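PDB 4QB7: fimbrium subunit Fim1C from Bacteroides vulgatus, which is probably a component of the tip of fimbriae, the cell-surface filaments that mediate adhesion and biofilm formation. Local coordinates for residues E104-Q116 / A121-N133. Residues are numbered along the deposited sequence; the frame is centred on the assembly and turned at random.
With SO4 (sulfate ion), chain R.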
loop_
_atom_site.group_PDB
_atom_site.type_symbol
_atom_site.label_atom_id
_atom_site.label_comp_id
_atom_site.label_asym_id
_atom_site.label_seq_id
_atom_site.Cartn_x
_atom_site.Cartn_y
_atom_site.Cartn_z
ATOM N N GLU A 104 1.764 -21.212 -2.197
ATOM C CA GLU A 104 2.178 -21.732 -3.485
ATOM C C GLU A 104 1.395 -21.087 -4.609
ATOM O O GLU A 104 1.885 -21.060 -5.733
ATOM C CB GLU A 104 2.012 -23.246 -3.526
ATOM C CG GLU A 104 3.229 -23.983 -3.028
ATOM C CD GLU A 104 3.201 -25.474 -3.297
ATOM O OE1 GLU A 104 3.156 -25.869 -4.485
ATOM O OE2 GLU A 104 3.257 -26.251 -2.318
ATOM N N VAL A 105 0.191 -20.562 -4.312
ATOM C CA VAL A 105 -0.693 -19.964 -5.317
ATOM C C VAL A 105 -1.205 -18.557 -4.943
ATOM O O VAL A 105 -1.645 -17.825 -5.836
ATOM C CB VAL A 105 -1.886 -20.898 -5.635
ATOM C CG1 VAL A 105 -1.417 -22.149 -6.364
ATOM C CG2 VAL A 105 -2.673 -21.262 -4.380
ATOM N N GLY A 106 -1.200 -18.215 -3.653
ATOM C CA GLY A 106 -1.657 -16.908 -3.183
ATOM C C GLY A 106 -3.158 -16.711 -3.156
ATOM O O GLY A 106 -3.648 -15.657 -3.546
ATOM N N THR A 107 -3.895 -17.710 -2.667
ATOM C CA THR A 107 -5.355 -17.715 -2.568
ATOM C C THR A 107 -5.878 -16.558 -1.705
ATOM O O THR A 107 -6.758 -15.812 -2.137
ATOM C CB THR A 107 -5.802 -19.071 -1.994
ATOM O OG1 THR A 107 -5.262 -20.112 -2.801
ATOM C CG2 THR A 107 -7.301 -19.218 -1.911
ATOM N N ASP A 108 -5.347 -16.429 -0.489
ATOM C CA ASP A 108 -5.789 -15.456 0.493
ATOM C C ASP A 108 -5.435 -14.018 0.155
ATOM O O ASP A 108 -6.313 -13.161 0.200
ATOM C CB ASP A 108 -5.184 -15.787 1.875
ATOM C CG ASP A 108 -5.450 -17.172 2.447
ATOM O OD1 ASP A 108 -6.251 -17.923 1.850
ATOM O OD2 ASP A 108 -4.876 -17.493 3.515
ATOM N N GLN A 109 -4.139 -13.733 -0.102
ATOM C CA GLN A 109 -3.646 -12.364 -0.240
ATOM C C GLN A 109 -3.050 -12.020 -1.585
ATOM O O GLN A 109 -2.659 -10.868 -1.778
ATOM C CB GLN A 109 -2.564 -12.112 0.835
ATOM C CG GLN A 109 -2.817 -12.705 2.232
ATOM C CD GLN A 109 -4.030 -12.151 2.960
ATOM O OE1 GLN A 109 -4.688 -11.188 2.526
ATOM N NE2 GLN A 109 -4.313 -12.703 4.135
ATOM N N LYS A 110 -2.970 -12.994 -2.505
ATOM C CA LYS A 110 -2.310 -12.895 -3.817
ATOM C C LYS A 110 -0.798 -12.716 -3.574
ATOM O O LYS A 110 -0.134 -11.972 -4.292
ATOM C CB LYS A 110 -2.911 -11.819 -4.738
ATOM C CG LYS A 110 -4.258 -12.216 -5.281
ATOM C CD LYS A 110 -4.766 -11.192 -6.283
ATOM C CE LYS A 110 -6.053 -11.625 -6.948
ATOM N NZ LYS A 110 -5.875 -12.851 -7.781
ATOM N N ILE A 111 -0.280 -13.431 -2.548
ATOM C CA ILE A 111 1.108 -13.527 -2.099
ATOM C C ILE A 111 1.607 -14.947 -2.427
ATOM O O ILE A 111 1.021 -15.921 -1.984
ATOM C CB ILE A 111 1.254 -13.202 -0.558
ATOM C CG1 ILE A 111 1.024 -11.720 -0.230
ATOM C CG2 ILE A 111 2.601 -13.659 0.007
ATOM C CD1 ILE A 111 0.874 -11.416 1.327
ATOM N N THR A 112 2.691 -15.052 -3.193
ATOM C CA THR A 112 3.374 -16.311 -3.538
ATOM C C THR A 112 4.754 -16.204 -2.896
ATOM O O THR A 112 5.442 -15.189 -3.069
ATOM C CB THR A 112 3.404 -16.525 -5.068
ATOM O OG1 THR A 112 2.073 -16.571 -5.564
ATOM C CG2 THR A 112 4.122 -17.799 -5.469
ATOM N N LEU A 113 5.142 -17.210 -2.113
ATOM C CA LEU A 113 6.425 -17.174 -1.415
ATOM C C LEU A 113 7.473 -18.005 -2.132
ATOM O O LEU A 113 7.151 -18.961 -2.866
ATOM C CB LEU A 113 6.280 -17.687 0.028
ATOM C CG LEU A 113 5.241 -17.052 0.935
ATOM C CD1 LEU A 113 5.160 -17.815 2.194
ATOM C CD2 LEU A 113 5.581 -15.621 1.263
ATOM N N SER A 114 8.744 -17.662 -1.877
ATOM C CA SER A 114 9.891 -18.419 -2.360
ATOM C C SER A 114 9.834 -19.800 -1.696
ATOM O O SER A 114 9.371 -19.909 -0.558
ATOM C CB SER A 114 11.183 -17.681 -2.029
ATOM O OG SER A 114 11.203 -17.302 -0.663
ATOM N N GLY A 115 10.237 -20.833 -2.431
ATOM C CA GLY A 115 10.176 -22.222 -1.986
ATOM C C GLY A 115 10.872 -22.555 -0.686
ATOM O O GLY A 115 11.779 -21.836 -0.256
ATOM N N GLN A 116 10.454 -23.678 -0.071
ATOM C CA GLN A 116 10.982 -24.209 1.190
ATOM C C GLN A 116 12.455 -24.639 1.057
ATOM O O GLN A 116 13.165 -24.720 2.061
ATOM C CB GLN A 116 10.117 -25.394 1.638
ATOM C CG GLN A 116 10.363 -25.868 3.074
ATOM C CD GLN A 116 9.228 -26.707 3.612
ATOM O OE1 GLN A 116 8.332 -27.162 2.866
ATOM N NE2 GLN A 116 9.237 -26.905 4.937
ATOM N N ALA A 121 18.015 -15.121 1.497
ATOM C CA ALA A 121 16.873 -14.343 1.983
ATOM C C ALA A 121 15.654 -14.650 1.103
ATOM O O ALA A 121 15.822 -14.936 -0.096
ATOM C CB ALA A 121 17.194 -12.855 1.981
ATOM N N PRO A 122 14.443 -14.736 1.693
ATOM C CA PRO A 122 13.266 -15.110 0.886
ATOM C C PRO A 122 12.792 -14.014 -0.091
ATOM O O PRO A 122 13.377 -12.914 -0.180
ATOM C CB PRO A 122 12.214 -15.423 1.955
ATOM C CG PRO A 122 12.579 -14.544 3.100
ATOM C CD PRO A 122 14.079 -14.503 3.106
ATOM N N THR A 123 11.748 -14.353 -0.880
ATOM C CA THR A 123 11.099 -13.439 -1.832
ATOM C C THR A 123 9.589 -13.639 -1.747
ATOM O O THR A 123 9.123 -14.658 -1.209
ATOM C CB THR A 123 11.602 -13.570 -3.306
ATOM O OG1 THR A 123 11.195 -14.809 -3.895
ATOM C CG2 THR A 123 13.090 -13.386 -3.456
ATOM N N ILE A 124 8.840 -12.637 -2.251
ATOM C CA ILE A 124 7.394 -12.593 -2.369
ATOM C C ILE A 124 7.045 -12.115 -3.762
ATOM O O ILE A 124 7.524 -11.059 -4.177
ATOM C CB ILE A 124 6.749 -11.665 -1.310
ATOM C CG1 ILE A 124 6.710 -12.307 0.086
ATOM C CG2 ILE A 124 5.347 -11.182 -1.748
ATOM C CD1 ILE A 124 6.326 -11.333 1.162
ATOM N N THR A 125 6.218 -12.893 -4.486
ATOM C CA THR A 125 5.615 -12.490 -5.746
ATOM C C THR A 125 4.228 -11.980 -5.349
ATOM O O THR A 125 3.431 -12.723 -4.746
ATOM C CB THR A 125 5.611 -13.609 -6.770
ATOM O OG1 THR A 125 6.962 -13.958 -7.036
ATOM C CG2 THR A 125 4.906 -13.196 -8.077
ATOM N N PHE A 126 3.974 -10.697 -5.627
ATOM C CA PHE A 126 2.749 -10.050 -5.207
ATOM C C PHE A 126 1.968 -9.438 -6.382
ATOM O O PHE A 126 2.547 -8.784 -7.255
ATOM C CB PHE A 126 3.117 -8.975 -4.175
ATOM C CG PHE A 126 1.981 -8.167 -3.585
ATOM C CD1 PHE A 126 1.150 -8.710 -2.612
ATOM C CD2 PHE A 126 1.794 -6.838 -3.948
ATOM C CE1 PHE A 126 0.110 -7.961 -2.066
ATOM C CE2 PHE A 126 0.762 -6.089 -3.389
ATOM C CZ PHE A 126 -0.074 -6.655 -2.454
ATOM N N GLU A 127 0.639 -9.674 -6.384
ATOM C CA GLU A 127 -0.324 -9.138 -7.349
ATOM C C GLU A 127 -1.282 -8.203 -6.628
ATOM O O GLU A 127 -1.740 -8.511 -5.528
ATOM C CB GLU A 127 -1.100 -10.248 -8.073
ATOM C CG GLU A 127 -1.732 -9.759 -9.366
ATOM C CD GLU A 127 -2.816 -10.600 -10.017
ATOM O OE1 GLU A 127 -2.905 -11.816 -9.734
ATOM O OE2 GLU A 127 -3.574 -10.030 -10.834
ATOM N N VAL A 128 -1.551 -7.050 -7.224
ATOM C CA VAL A 128 -2.462 -6.042 -6.685
ATOM C C VAL A 128 -3.905 -6.515 -6.901
ATOM O O VAL A 128 -4.281 -6.859 -8.021
ATOM C CB VAL A 128 -2.201 -4.646 -7.307
ATOM C CG1 VAL A 128 -3.185 -3.617 -6.783
ATOM C CG2 VAL A 128 -0.775 -4.189 -7.034
ATOM N N LYS A 129 -4.692 -6.548 -5.804
ATOM C CA LYS A 129 -6.104 -6.936 -5.760
ATOM C C LYS A 129 -6.947 -5.722 -6.195
ATOM O O LYS A 129 -6.963 -4.712 -5.500
ATOM C CB LYS A 129 -6.446 -7.387 -4.327
ATOM C CG LYS A 129 -7.299 -8.634 -4.191
ATOM C CD LYS A 129 -7.097 -9.240 -2.796
ATOM C CE LYS A 129 -8.091 -10.332 -2.478
ATOM N NZ LYS A 129 -7.590 -11.299 -1.454
ATOM N N THR A 130 -7.616 -5.802 -7.360
ATOM C CA THR A 130 -8.446 -4.695 -7.902
ATOM C C THR A 130 -9.958 -4.915 -7.674
ATOM O O THR A 130 -10.740 -4.009 -7.930
ATOM C CB THR A 130 -8.175 -4.497 -9.395
ATOM O OG1 THR A 130 -8.546 -5.690 -10.092
ATOM C CG2 THR A 130 -6.713 -4.152 -9.693
ATOM N N SER A 131 -10.351 -6.100 -7.165
ATOM C CA SER A 131 -11.732 -6.510 -6.909
ATOM C C SER A 131 -12.391 -5.669 -5.821
ATOM O O SER A 131 -11.695 -5.004 -5.050
ATOM C CB SER A 131 -11.782 -7.988 -6.534
ATOM O OG SER A 131 -11.165 -8.256 -5.283
ATOM N N ASN A 132 -13.745 -5.720 -5.762
ATOM C CA ASN A 132 -14.637 -5.001 -4.840
ATOM C C ASN A 132 -14.317 -3.501 -4.858
ATOM O O ASN A 132 -14.086 -2.899 -3.820
ATOM C CB ASN A 132 -14.586 -5.603 -3.414
ATOM C CG ASN A 132 -15.449 -4.935 -2.351
ATOM O OD1 ASN A 132 -16.460 -4.259 -2.622
ATOM N ND2 ASN A 132 -15.026 -5.077 -1.104
ATOM N N ASN A 133 -14.280 -2.904 -6.050
ATOM C CA ASN A 133 -14.013 -1.474 -6.240
ATOM C C ASN A 133 -12.828 -0.942 -5.416
ATOM O O ASN A 133 -12.954 0.085 -4.753
ATOM C CB ASN A 133 -15.271 -0.652 -5.981
ATOM C CG ASN A 133 -16.276 -0.933 -7.058
ATOM O OD1 ASN A 133 -17.355 -1.461 -6.782
ATOM N ND2 ASN A 133 -15.893 -0.706 -8.333
HETATM S S SO4 R . -15.371 -7.111 -8.552
HETATM O O1 SO4 R . -15.216 -7.621 -7.191
HETATM O O2 SO4 R . -14.556 -5.897 -8.812
HETATM O O3 SO4 R . -14.976 -8.166 -9.485
HETATM O O4 SO4 R . -16.783 -6.766 -8.737
HETATM O O HOH W 1 -7.407 -13.422 -3.338
HETATM O O HOH W 2 -3.071 -8.570 -3.210
#
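At one end of this antiparallel pairing a side chain replaces the backbone as acceptor: Thr123 N donates to Ser114 OG, 3.0 Å away. The hydroxyl reaches that N-H because chi1, 50°, folds OG back over its own main chain, flanked by N and C; there it also meets Pro122 CB. The return bond, Ser114 N to Thr123 O at 3.1 Å, is less regular, its donor standing 40° out of the carbonyl plane. With an alanine here, the N-H of Thr123 would probably lose its acceptor, and that return bond would be the one hydrogen bond left between the two residues. Further along, Thr112 and Thr125 form a regular hydrogen-bonded pair, Thr112 N to Thr125 O at 2.9 Å and Thr125 N to Thr112 O at 2.8 Å, both in the carbonyl plane, with their CB atoms adjacent on one face. The other face is apolar: Leu113 CD2 lies 3.7 Å from Ile124 CG1, the two chains running side by side, and Ile111 CG1 meets the edge of the Phe126 ring at CD1, 3.8 Å away. At the opposite end Glu127 N donates to Lys110 O at 3.2 Å, and Lys110 NZ makes a long salt bridge, 3.7 Å, to Glu127 OE1. One water bridges Gln109 O and Glu127 O; another links Thr107 O to Lys129 NZ. Strands 111-113 and 123-127 form a beta hairpin within the fimbrillin-like fold. Strand 123-127 also pairs antiparallel with strand 203-209, while Tyr96 of strand 90-97 packs against Ile111, Leu113 and Ile124, and strand 40-47 supplies Phe43 to Leu113 and Pro122.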